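Local coordinates for forkhead-associated 1 (Saccharomyces cerevisiae, PDB 6C4U), which is an engineered phosphothreonine-binding FHA domain, probably made to recognise a threonine-phosphorylated peptide of the human transcription factor c-Myc, with which it was crystallised, at residues F[80-84]-F[85-89]; F[105-108]-F[109-113]; F[28-32]-F[33-37]. All coordinates share one frame; numbering follows the deposited sequence.

Contact 1: residues F[80-84]-F[85-89]; sequences GTWLN and GQKVE
A tight beta hairpin joins the two short strands 82-83 and 86-87 at one margin of the six-stranded antiparallel sheet, its reversal a type I' turn from Leu83 to Gln86. Asn84 and Gly85 take the two corner positions with positive phi, a backbone shape that suits glycine at the second. Leu83 and Gln86 form the hydrogen-bonded pair: Leu83 N donates to Gln86 O (2.9 Å), and Gln86 N returns a longer bond to Leu83 O (3.3 Å). Beyond them Val88 N donates to Thr81 O at 3.0 Å. Trp82 and Lys87 are the non-hydrogen-bonded pair between these rungs, and here the side chains meet. Lys87 CB sits over one face of the indole, 3.7 Å from the centroid of the five-membered ring of Trp82, a CH-pi contact. The lysine chain, its CG swung opposite the backbone N (chi1 -165°), runs obliquely across the ring, and its CE reaches Trp82 CH2 at 3.8 Å. Gly85 O lies at the indole edge. On the face that carries Leu83 and Gln86, Leu83 CB touches Val88 CG1 (3.6 Å), with Leu73 and Leu96 also against Leu83. Asn84 OD1 accepts from Glu101 N, tying the turn to strand 101-105. A two-residue type I' turn, left-handed at both corners, is the classic reversal of a tight two-stranded hairpin, here at the margin of the FHA beta-sandwich.

Contact 2: residues F[105-108]-F[109-113]; sequences RTDP and TGTIL
Thr106 lays its hydroxyl against Thr111, the two side chains crossing at about a right angle where the loop after strand 101-105 comes back toward strand 112-119. Thr106 OG1 donates to Thr111 OG1 at 3.1 Å, and Thr111 OG1 in turn donates to Asp107 OD2 (2.7 Å), so the three groups form a short hydrogen-bonded chain. The aspartate oxygen is met from well above the carboxylate plane, 71° out of it. Thr111 OG1 sits between its backbone N and carbonyl carbon (chi1 72°), which turns it in toward both partners. Thr109, lying alongside Asp107 and pointing the same way, adds a weak bond from its OG1 to the same Asp107 OD2 (3.2 Å); two threonine hydroxyls therefore converge on one carboxylate oxygen and probably limit its rotation. The backbone is held more loosely: Thr106 N to Thr111 O and Gly110 N to Asp107 O are both weak bonds. The latter closes a type I turn from Asp107 to Gly110, where a CB on the last residue would jam against the preceding carbonyl O, hence glycine. At the base, Thr106 CG2 touches Leu113 CB at 4.1 Å, while Arg105, paired with Ile112, packs on an apolar side chain of the bound peptide. Hydroxyls and a carboxylate thus brace a hairpin loop, a type I beta turn at its tip, between neighbouring antiparallel strands of the FHA sandwich.

Contact 3: residues F[28-32]-F[33-37]; sequences LKEKR and SIKKV
The connection from helix 24-29 into strand 34-41 is a compact surface turn, closed by the ammonium group of Lys35 reaching back to the backbone just after the helix. Lys35 NZ donates to Glu30 O at 3.0 Å, approaching from above the carbonyl plane by 45°, and makes a weaker bond to Arg32 O at 3.2 Å. One amine thereby reaches two carbonyls that lie two residues apart, the second only weakly. The CB of Lys35 leads away from the turn, but the chain bends at chi2 (-60°) and brings its end round again, with its CD passing 4.2 Å from Glu30 CB and 3.5 Å from Arg32 O. Lys35 also belongs to the mixed sheet: together with Lys36 it faces Leu65 of strand 61-66 in a classic beta bulge, and a long, weak ion pair leads from its amine to Glu67. On the helix side the turn carries its own clasp. Glu30, with CG anti to the backbone N (chi1 -176°) and a bend at the next bond, folds its carboxylate toward Arg32. OE2 of Glu30 accepts from Arg32 N through the anti lone pair, almost straight. The same oxygen takes Arg32 NE at 2.8 Å in a salt bridge, this time from above the carboxylate plane, while Arg32 NH2 reaches Glu30 OE1 at 3.3 Å. The guanidinium therefore grips the carboxylate side-on, one nitrogen to each oxygen, with the acid's carbon at its edge. An alanine in place of Glu30 removes the carboxylate, which would probably leave the backbone N of Arg32 without this acceptor and its guanidinium free to swing away.

Along the chain the order is contact 3, contact 1, contact 2. Contacts 1 and 2 are neighbours, their centres about 14 Å apart on the same side of the chain's centre; both reach the six-stranded antiparallel sheet, where strand 101-105 lies between strand 82-83 and strand 112-119. They touch directly, Trp82 CH2 packing on Arg105 CD. Contact 3 belongs to the other, mixed sheet, through strand 34-41, and its centre lies about 26 Å from that of contact 1 and about 35 Å from that of contact 2, on the opposite side of the chain's centre from contact 2. Arg105 touches the bound peptide, which puts contact 2, and probably through Trp82 contact 1, close to the peptide-binding side.

Contact 1: residues F[80-84]-F[85-89]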
ATOM      1  N   GLY F  80       7.695   7.544  -8.536  1.00114.49           N
ATOM      2  CA  GLY F  80       6.365   8.040  -8.185  1.00100.46           C
ATOM      3  C   GLY F  80       5.283   6.988  -8.073  1.00 92.20           C
ATOM      4  O   GLY F  80       5.421   5.852  -8.562  1.00 87.78           O
ATOM      5  N   THR F  81       4.196   7.410  -7.431  1.00 79.01           N
ATOM      6  CA  THR F  81       3.073   6.540  -7.093  1.00 73.13           C
ATOM      7  C   THR F  81       1.798   7.347  -7.261  1.00 78.49           C
ATOM      8  O   THR F  81       1.713   8.470  -6.768  1.00 81.18           O
ATOM      9  CB  THR F  81       3.205   6.046  -5.637  1.00 72.01           C
ATOM     10  OG1 THR F  81       4.323   5.158  -5.554  1.00 77.40           O
ATOM     11  CG2 THR F  81       1.950   5.319  -5.148  1.00 68.89           C
ATOM     12  N   TRP F  82       0.812   6.759  -7.942  1.00 85.36           N
ATOM     13  CA  TRP F  82      -0.447   7.426  -8.281  1.00 79.33           C
ATOM     14  C   TRP F  82      -1.589   6.875  -7.462  1.00 73.26           C
ATOM     15  O   TRP F  82      -1.714   5.665  -7.316  1.00 77.29           O
ATOM     16  CB  TRP F  82      -0.755   7.214  -9.756  1.00 90.92           C
ATOM     17  CG  TRP F  82      -0.033   8.159 -10.615  1.00 97.00           C
ATOM     18  CD1 TRP F  82      -0.542   9.267 -11.198  1.00 98.07           C
ATOM     19  CD2 TRP F  82       1.347   8.105 -10.979  1.00 94.48           C
ATOM     20  NE1 TRP F  82       0.430   9.908 -11.913  1.00103.65           N
ATOM     21  CE2 TRP F  82       1.601   9.215 -11.797  1.00 93.24           C
ATOM     22  CE3 TRP F  82       2.390   7.223 -10.696  1.00102.02           C
ATOM     23  CZ2 TRP F  82       2.852   9.478 -12.332  1.00 99.39           C
ATOM     24  CZ3 TRP F  82       3.641   7.483 -11.230  1.00107.60           C
ATOM     25  CH2 TRP F  82       3.860   8.607 -12.043  1.00110.10           C
ATOM     26  N   LEU F  83      -2.424   7.762  -6.942  1.00 69.13           N
ATOM     27  CA  LEU F  83      -3.593   7.370  -6.166  1.00 77.77           C
ATOM     28  C   LEU F  83      -4.821   7.903  -6.882  1.00 89.72           C
ATOM     29  O   LEU F  83      -5.010   9.125  -6.964  1.00110.55           O
ATOM     30  CB  LEU F  83      -3.511   7.937  -4.753  1.00 77.25           C
ATOM     31  CG  LEU F  83      -4.750   7.782  -3.879  1.00 77.32           C
ATOM     32  CD1 LEU F  83      -5.233   6.347  -3.849  1.00 82.44           C
ATOM     33  CD2 LEU F  83      -4.445   8.232  -2.459  1.00 88.71           C
ATOM     34  N   ASN F  84      -5.646   6.986  -7.399  1.00 94.07           N
ATOM     35  CA  ASN F  84      -6.787   7.328  -8.254  1.00 87.72           C
ATOM     36  C   ASN F  84      -6.298   8.223  -9.385  1.00 90.60           C
ATOM     37  O   ASN F  84      -6.831   9.305  -9.623  1.00 88.13           O
ATOM     38  CB  ASN F  84      -7.918   8.000  -7.455  1.00 81.64           C
ATOM     39  CG  ASN F  84      -8.403   7.134  -6.301  1.00 81.74           C
ATOM     40  OD1 ASN F  84      -8.553   5.905  -6.432  1.00 75.48           O
ATOM     41  ND2 ASN F  84      -8.639   7.765  -5.156  1.00 73.37           N
ATOM     42  N   GLY F  85      -5.230   7.776 -10.039  1.00 93.79           N
ATOM     43  CA  GLY F  85      -4.704   8.450 -11.212  1.00104.56           C
ATOM     44  C   GLY F  85      -4.080   9.825 -11.039  1.00116.51           C
ATOM     45  O   GLY F  85      -3.740  10.445 -12.037  1.00140.92           O
ATOM     46  N   GLN F  86      -3.911  10.299  -9.803  1.00121.80           N
ATOM     47  CA  GLN F  86      -3.171  11.537  -9.512  1.00111.23           C
ATOM     48  C   GLN F  86      -1.907  11.177  -8.747  1.00106.04           C
ATOM     49  O   GLN F  86      -1.989  10.500  -7.730  1.00108.65           O
ATOM     50  CB  GLN F  86      -4.018  12.480  -8.672  1.00106.31           C
ATOM     51  CG  GLN F  86      -5.255  12.992  -9.381  1.00118.58           C
ATOM     52  CD  GLN F  86      -6.368  13.355  -8.386  1.00133.34           C
ATOM     53  OE1 GLN F  86      -6.892  12.480  -7.690  1.00145.31           O
ATOM     54  NE2 GLN F  86      -6.728  14.641  -8.315  1.00130.99           N
ATOM     55  N   LYS F  87      -0.748  11.619  -9.237  1.00102.99           N
ATOM     56  CA  LYS F  87       0.541  11.347  -8.587  1.00109.23           C
ATOM     57  C   LYS F  87       0.581  11.997  -7.209  1.00112.50           C
ATOM     58  O   LYS F  87       0.411  13.200  -7.101  1.00105.56           O
ATOM     59  CB  LYS F  87       1.698  11.896  -9.423  1.00107.84           C
ATOM     60  CG  LYS F  87       3.074  11.373  -9.035  1.00108.41           C
ATOM     61  CD  LYS F  87       4.151  12.206  -9.713  1.00114.09           C
ATOM     62  CE  LYS F  87       5.440  11.442 -10.009  1.00122.71           C
ATOM     63  NZ  LYS F  87       6.499  11.605  -8.970  1.00122.64           N
ATOM     64  N   VAL F  88       0.778  11.206  -6.153  1.00114.34           N
ATOM     65  CA  VAL F  88       0.858  11.766  -4.798  1.00106.32           C
ATOM     66  C   VAL F  88       2.233  12.377  -4.590  1.00103.06           C
ATOM     67  O   VAL F  88       3.204  12.003  -5.258  1.00 91.19           O
ATOM     68  CB  VAL F  88       0.565  10.736  -3.683  1.00107.74           C
ATOM     69  CG1 VAL F  88      -0.797  10.098  -3.890  1.00106.83           C
ATOM     70  CG2 VAL F  88       1.656   9.667  -3.577  1.00115.13           C
ATOM     71  N   GLU F  89       2.293  13.321  -3.650  1.00100.94           N
ATOM     72  CA  GLU F  89       3.534  14.003  -3.301  1.00101.47           C
ATOM     73  C   GLU F  89       4.429  13.015  -2.548  1.00 94.27           C
ATOM     74  O   GLU F  89       3.974  12.342  -1.618  1.00104.26           O
ATOM     75  CB  GLU F  89       3.242  15.224  -2.433  1.00114.44           C
ATOM     76  CG  GLU F  89       4.359  16.263  -2.403  1.00122.12           C
ATOM     77  CD  GLU F  89       4.291  17.193  -1.194  1.00127.55           C
ATOM     78  OE1 GLU F  89       3.355  17.107  -0.360  1.00137.14           O
ATOM     79  OE2 GLU F  89       5.192  18.048  -1.059  1.00129.43           O
TER

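Contact 2: residues F[105-108]-F[109-113]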
ATOM      1  N   ARG F 105       4.321   2.818 -12.264  1.00115.13           N
ATOM      2  CA  ARG F 105       4.775   2.604 -13.654  1.00111.68           C
ATOM      3  C   ARG F 105       5.761   1.450 -13.736  1.00112.58           C
ATOM      4  O   ARG F 105       6.534   1.205 -12.783  1.00119.21           O
ATOM      5  CB  ARG F 105       5.426   3.853 -14.177  1.00116.09           C
ATOM      6  CG  ARG F 105       4.466   5.031 -14.293  1.00127.44           C
ATOM      7  CD  ARG F 105       5.100   6.382 -13.957  1.00144.44           C
ATOM      8  NE  ARG F 105       6.147   6.773 -14.901  1.00160.10           N
ATOM      9  CZ  ARG F 105       7.168   7.591 -14.653  1.00168.79           C
ATOM     10  NH1 ARG F 105       7.309   8.183 -13.461  1.00188.24           N
ATOM     11  NH2 ARG F 105       8.068   7.822 -15.604  1.00156.26           N
ATOM     12  N   THR F 106       5.686   0.720 -14.846  1.00118.45           N
ATOM     13  CA  THR F 106       6.464  -0.511 -15.094  1.00124.33           C
ATOM     14  C   THR F 106       7.385  -0.358 -16.310  1.00132.15           C
ATOM     15  O   THR F 106       8.556  -0.759 -16.273  1.00124.99           O
ATOM     16  CB  THR F 106       5.509  -1.694 -15.325  1.00121.48           C
ATOM     17  OG1 THR F 106       4.299  -1.212 -15.919  1.00107.26           O
ATOM     18  CG2 THR F 106       5.146  -2.373 -13.990  1.00122.54           C
ATOM     19  N   ASP F 107       6.854   0.181 -17.405  1.00152.18           N
ATOM     20  CA  ASP F 107       7.656   0.500 -18.599  1.00160.90           C
ATOM     21  C   ASP F 107       7.811   2.012 -18.770  1.00158.21           C
ATOM     22  O   ASP F 107       6.955   2.796 -18.321  1.00145.94           O
ATOM     23  CB  ASP F 107       6.997  -0.010 -19.907  1.00176.17           C
ATOM     24  CG  ASP F 107       6.827  -1.517 -19.954  1.00184.70           C
ATOM     25  OD1 ASP F 107       7.639  -2.259 -19.360  1.00195.08           O
ATOM     26  OD2 ASP F 107       5.862  -1.951 -20.624  1.00179.69           O
ATOM     27  N   PRO F 108       8.851   2.436 -19.525  1.00156.30           N
ATOM     28  CA  PRO F 108       8.841   3.803 -20.090  1.00150.72           C
ATOM     29  C   PRO F 108       7.715   4.045 -21.135  1.00145.67           C
ATOM     30  O   PRO F 108       7.287   5.184 -21.308  1.00117.98           O
ATOM     31  CB  PRO F 108      10.230   3.946 -20.715  1.00143.35           C
ATOM     32  CG  PRO F 108      10.719   2.559 -20.941  1.00143.93           C
ATOM     33  CD  PRO F 108      10.002   1.639 -19.998  1.00140.31           C
ATOM     34  N   THR F 109       7.256   2.976 -21.801  1.00148.48           N
ATOM     35  CA  THR F 109       6.081   2.976 -22.703  1.00149.27           C
ATOM     36  C   THR F 109       4.756   3.427 -22.049  1.00155.08           C
ATOM     37  O   THR F 109       3.817   3.801 -22.755  1.00127.68           O
ATOM     38  CB  THR F 109       5.835   1.570 -23.336  1.00145.06           C
ATOM     39  OG1 THR F 109       5.350   0.663 -22.346  1.00137.03           O
ATOM     40  CG2 THR F 109       7.095   1.008 -24.012  1.00144.82           C
ATOM     41  N   GLY F 110       4.683   3.378 -20.723  1.00163.21           N
ATOM     42  CA  GLY F 110       3.528   3.883 -19.992  1.00148.50           C
ATOM     43  C   GLY F 110       2.524   2.783 -19.749  1.00133.48           C
ATOM     44  O   GLY F 110       1.326   3.046 -19.656  1.00111.01           O
ATOM     45  N   THR F 111       3.001   1.542 -19.665  1.00125.79           N
ATOM     46  CA  THR F 111       2.217   0.478 -19.038  1.00128.97           C
ATOM     47  C   THR F 111       2.382   0.633 -17.521  1.00124.57           C
ATOM     48  O   THR F 111       3.259   1.348 -17.019  1.00110.33           O
ATOM     49  CB  THR F 111       2.591  -0.951 -19.509  1.00135.64           C
ATOM     50  OG1 THR F 111       3.852  -1.336 -18.968  1.00113.73           O
ATOM     51  CG2 THR F 111       2.622  -1.063 -21.042  1.00155.64           C
ATOM     52  N   ILE F 112       1.517  -0.060 -16.813  1.00114.17           N
ATOM     53  CA  ILE F 112       1.212   0.248 -15.411  1.00102.07           C
ATOM     54  C   ILE F 112       0.970  -1.043 -14.637  1.00105.07           C
ATOM     55  O   ILE F 112       0.581  -2.077 -15.197  1.00129.36           O
ATOM     56  CB  ILE F 112       0.016   1.246 -15.275  1.00 91.93           C
ATOM     57  CG1 ILE F 112      -1.383   0.613 -15.554  1.00 92.67           C
ATOM     58  CG2 ILE F 112       0.322   2.540 -16.034  1.00 89.02           C
ATOM     59  CD1 ILE F 112      -2.532   1.567 -15.419  1.00 90.82           C
ATOM     60  N   LEU F 113       1.168  -0.974 -13.322  1.00100.71           N
ATOM     61  CA  LEU F 113       0.667  -1.984 -12.390  1.00 98.33           C
ATOM     62  C   LEU F 113      -0.356  -1.270 -11.482  1.00 97.89           C
ATOM     63  O   LEU F 113      -0.149  -0.122 -11.077  1.00 88.89           O
ATOM     64  CB  LEU F 113       1.829  -2.558 -11.621  1.00 96.56           C
ATOM     65  CG  LEU F 113       1.501  -3.568 -10.484  1.00102.55           C
ATOM     66  CD1 LEU F 113       0.459  -4.641 -10.796  1.00105.09           C
ATOM     67  CD2 LEU F 113       2.785  -4.232 -10.006  1.00116.82           C
TER

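Contact 3: residues F[28-32]-F[33-37]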
ATOM      1  N   LEU F  28      -3.842  -2.083  20.217  1.00129.58           N
ATOM      2  CA  LEU F  28      -4.175  -1.178  21.323  1.00137.14           C
ATOM      3  C   LEU F  28      -2.978  -0.993  22.291  1.00134.53           C
ATOM      4  O   LEU F  28      -2.732   0.119  22.785  1.00102.63           O
ATOM      5  CB  LEU F  28      -5.438  -1.664  22.022  1.00137.60           C
ATOM      6  CG  LEU F  28      -6.654  -1.670  21.069  1.00129.25           C
ATOM      7  CD1 LEU F  28      -7.813  -2.494  21.598  1.00127.40           C
ATOM      8  CD2 LEU F  28      -7.118  -0.248  20.761  1.00125.35           C
ATOM      9  N   LYS F  29      -2.222  -2.074  22.510  1.00133.15           N
ATOM     10  CA  LYS F  29      -0.943  -2.028  23.247  1.00142.09           C
ATOM     11  C   LYS F  29       0.101  -1.065  22.664  1.00142.83           C
ATOM     12  O   LYS F  29       0.982  -0.596  23.388  1.00165.74           O
ATOM     13  CB  LYS F  29      -0.312  -3.445  23.380  1.00143.45           C
ATOM     14  CG  LYS F  29      -0.414  -4.051  24.784  1.00146.36           C
ATOM     15  CD  LYS F  29      -0.512  -5.586  24.800  1.00150.47           C
ATOM     16  CE  LYS F  29      -1.394  -6.109  25.938  1.00152.47           C
ATOM     17  NZ  LYS F  29      -2.324  -7.187  25.482  1.00155.08           N
ATOM     18  N   GLU F  30       0.027  -0.797  21.367  1.00136.18           N
ATOM     19  CA  GLU F  30       0.952   0.125  20.728  1.00132.90           C
ATOM     20  C   GLU F  30       0.704   1.557  21.186  1.00133.79           C
ATOM     21  O   GLU F  30      -0.447   2.017  21.217  1.00112.07           O
ATOM     22  CB  GLU F  30       0.851   0.017  19.199  1.00124.03           C
ATOM     23  CG  GLU F  30       1.844   0.861  18.428  1.00120.30           C
ATOM     24  CD  GLU F  30       3.276   0.647  18.873  1.00123.35           C
ATOM     25  OE1 GLU F  30       3.771  -0.499  18.755  1.00117.81           O
ATOM     26  OE2 GLU F  30       3.903   1.632  19.330  1.00131.41           O
ATOM     27  N   LYS F  31       1.795   2.243  21.558  1.00131.65           N
ATOM     28  CA  LYS F  31       1.737   3.638  22.021  1.00124.91           C
ATOM     29  C   LYS F  31       1.657   4.627  20.866  1.00111.64           C
ATOM     30  O   LYS F  31       0.927   5.627  20.945  1.00108.76           O
ATOM     31  CB  LYS F  31       2.939   3.957  22.923  1.00132.67           C
ATOM     32  CG  LYS F  31       2.714   3.494  24.362  1.00133.97           C
ATOM     33  CD  LYS F  31       3.919   2.822  24.974  1.00130.72           C
ATOM     34  CE  LYS F  31       3.588   2.432  26.409  1.00126.28           C
ATOM     35  NZ  LYS F  31       4.739   1.844  27.137  1.00127.25           N
ATOM     36  N   ARG F  32       2.380   4.331  19.798  1.00103.59           N
ATOM     37  CA  ARG F  32       2.517   5.250  18.671  1.00100.58           C
ATOM     38  C   ARG F  32       1.203   5.468  17.916  1.00105.54           C
ATOM     39  O   ARG F  32       0.347   4.597  17.905  1.00 98.34           O
ATOM     40  CB  ARG F  32       3.568   4.698  17.713  1.00 94.91           C
ATOM     41  CG  ARG F  32       4.937   4.595  18.307  1.00 98.00           C
ATOM     42  CD  ARG F  32       5.884   3.902  17.321  1.00101.80           C
ATOM     43  NE  ARG F  32       5.785   2.450  17.383  1.00102.10           N
ATOM     44  CZ  ARG F  32       6.776   1.599  17.084  1.00103.53           C
ATOM     45  NH1 ARG F  32       7.975   2.027  16.697  1.00112.56           N
ATOM     46  NH2 ARG F  32       6.557   0.296  17.205  1.00100.35           N
ATOM     47  N   SER F  33       1.057   6.646  17.303  1.00105.42           N
ATOM     48  CA  SER F  33      -0.117   6.936  16.464  1.00 93.92           C
ATOM     49  C   SER F  33      -0.193   6.074  15.183  1.00 86.03           C
ATOM     50  O   SER F  33      -1.267   5.918  14.614  1.00 89.45           O
ATOM     51  CB  SER F  33      -0.155   8.417  16.102  1.00 97.43           C
ATOM     52  OG  SER F  33      -1.334   8.783  15.422  1.00116.92           O
ATOM     53  N   ILE F  34       0.947   5.554  14.744  1.00 81.15           N
ATOM     54  CA  ILE F  34       1.027   4.639  13.614  1.00 76.37           C
ATOM     55  C   ILE F  34       1.126   3.221  14.164  1.00 84.98           C
ATOM     56  O   ILE F  34       2.176   2.795  14.657  1.00 89.68           O
ATOM     57  CB  ILE F  34       2.231   4.978  12.711  1.00 75.44           C
ATOM     58  CG1 ILE F  34       2.060   6.350  12.075  1.00 79.89           C
ATOM     59  CG2 ILE F  34       2.479   3.918  11.651  1.00 67.40           C
ATOM     60  CD1 ILE F  34       0.744   6.576  11.392  1.00 83.54           C
ATOM     61  N   LYS F  35       0.017   2.490  14.043  1.00 85.80           N
ATOM     62  CA  LYS F  35      -0.177   1.187  14.678  1.00 83.68           C
ATOM     63  C   LYS F  35       0.477   0.057  13.922  1.00 81.28           C
ATOM     64  O   LYS F  35       0.901  -0.912  14.532  1.00 79.51           O
ATOM     65  CB  LYS F  35      -1.662   0.883  14.840  1.00 92.31           C
ATOM     66  CG  LYS F  35      -2.460   1.950  15.598  1.00110.11           C
ATOM     67  CD  LYS F  35      -1.940   2.169  17.005  1.00131.54           C
ATOM     68  CE  LYS F  35      -2.805   3.129  17.798  1.00144.23           C
ATOM     69  NZ  LYS F  35      -2.293   3.312  19.197  1.00159.54           N
ATOM     70  N   LYS F  36       0.558   0.159  12.601  1.00 94.97           N
ATOM     71  CA  LYS F  36       1.194  -0.886  11.794  1.00 93.08           C
ATOM     72  C   LYS F  36       1.588  -0.361  10.415  1.00 83.71           C
ATOM     73  O   LYS F  36       0.945   0.570   9.892  1.00 81.98           O
ATOM     74  CB  LYS F  36       0.241  -2.092  11.657  1.00 92.08           C
ATOM     75  CG  LYS F  36       0.872  -3.280  10.956  1.00 95.44           C
ATOM     76  CD  LYS F  36       0.326  -4.631  11.404  1.00109.51           C
ATOM     77  CE  LYS F  36       1.236  -5.736  10.861  1.00113.56           C
ATOM     78  NZ  LYS F  36       0.985  -7.065  11.466  1.00121.23           N
ATOM     79  N   VAL F  37       2.636  -0.947   9.828  1.00 74.84           N
ATOM     80  CA  VAL F  37       3.102  -0.526   8.509  1.00 76.11           C
ATOM     81  C   VAL F  37       3.356  -1.698   7.573  1.00 79.78           C
ATOM     82  O   VAL F  37       4.074  -2.651   7.912  1.00 82.22           O
ATOM     83  CB  VAL F  37       4.395   0.283   8.602  1.00 76.19           C
ATOM     84  CG1 VAL F  37       4.858   0.749   7.214  1.00 78.47           C
ATOM     85  CG2 VAL F  37       4.191   1.466   9.537  1.00 88.01           C
TER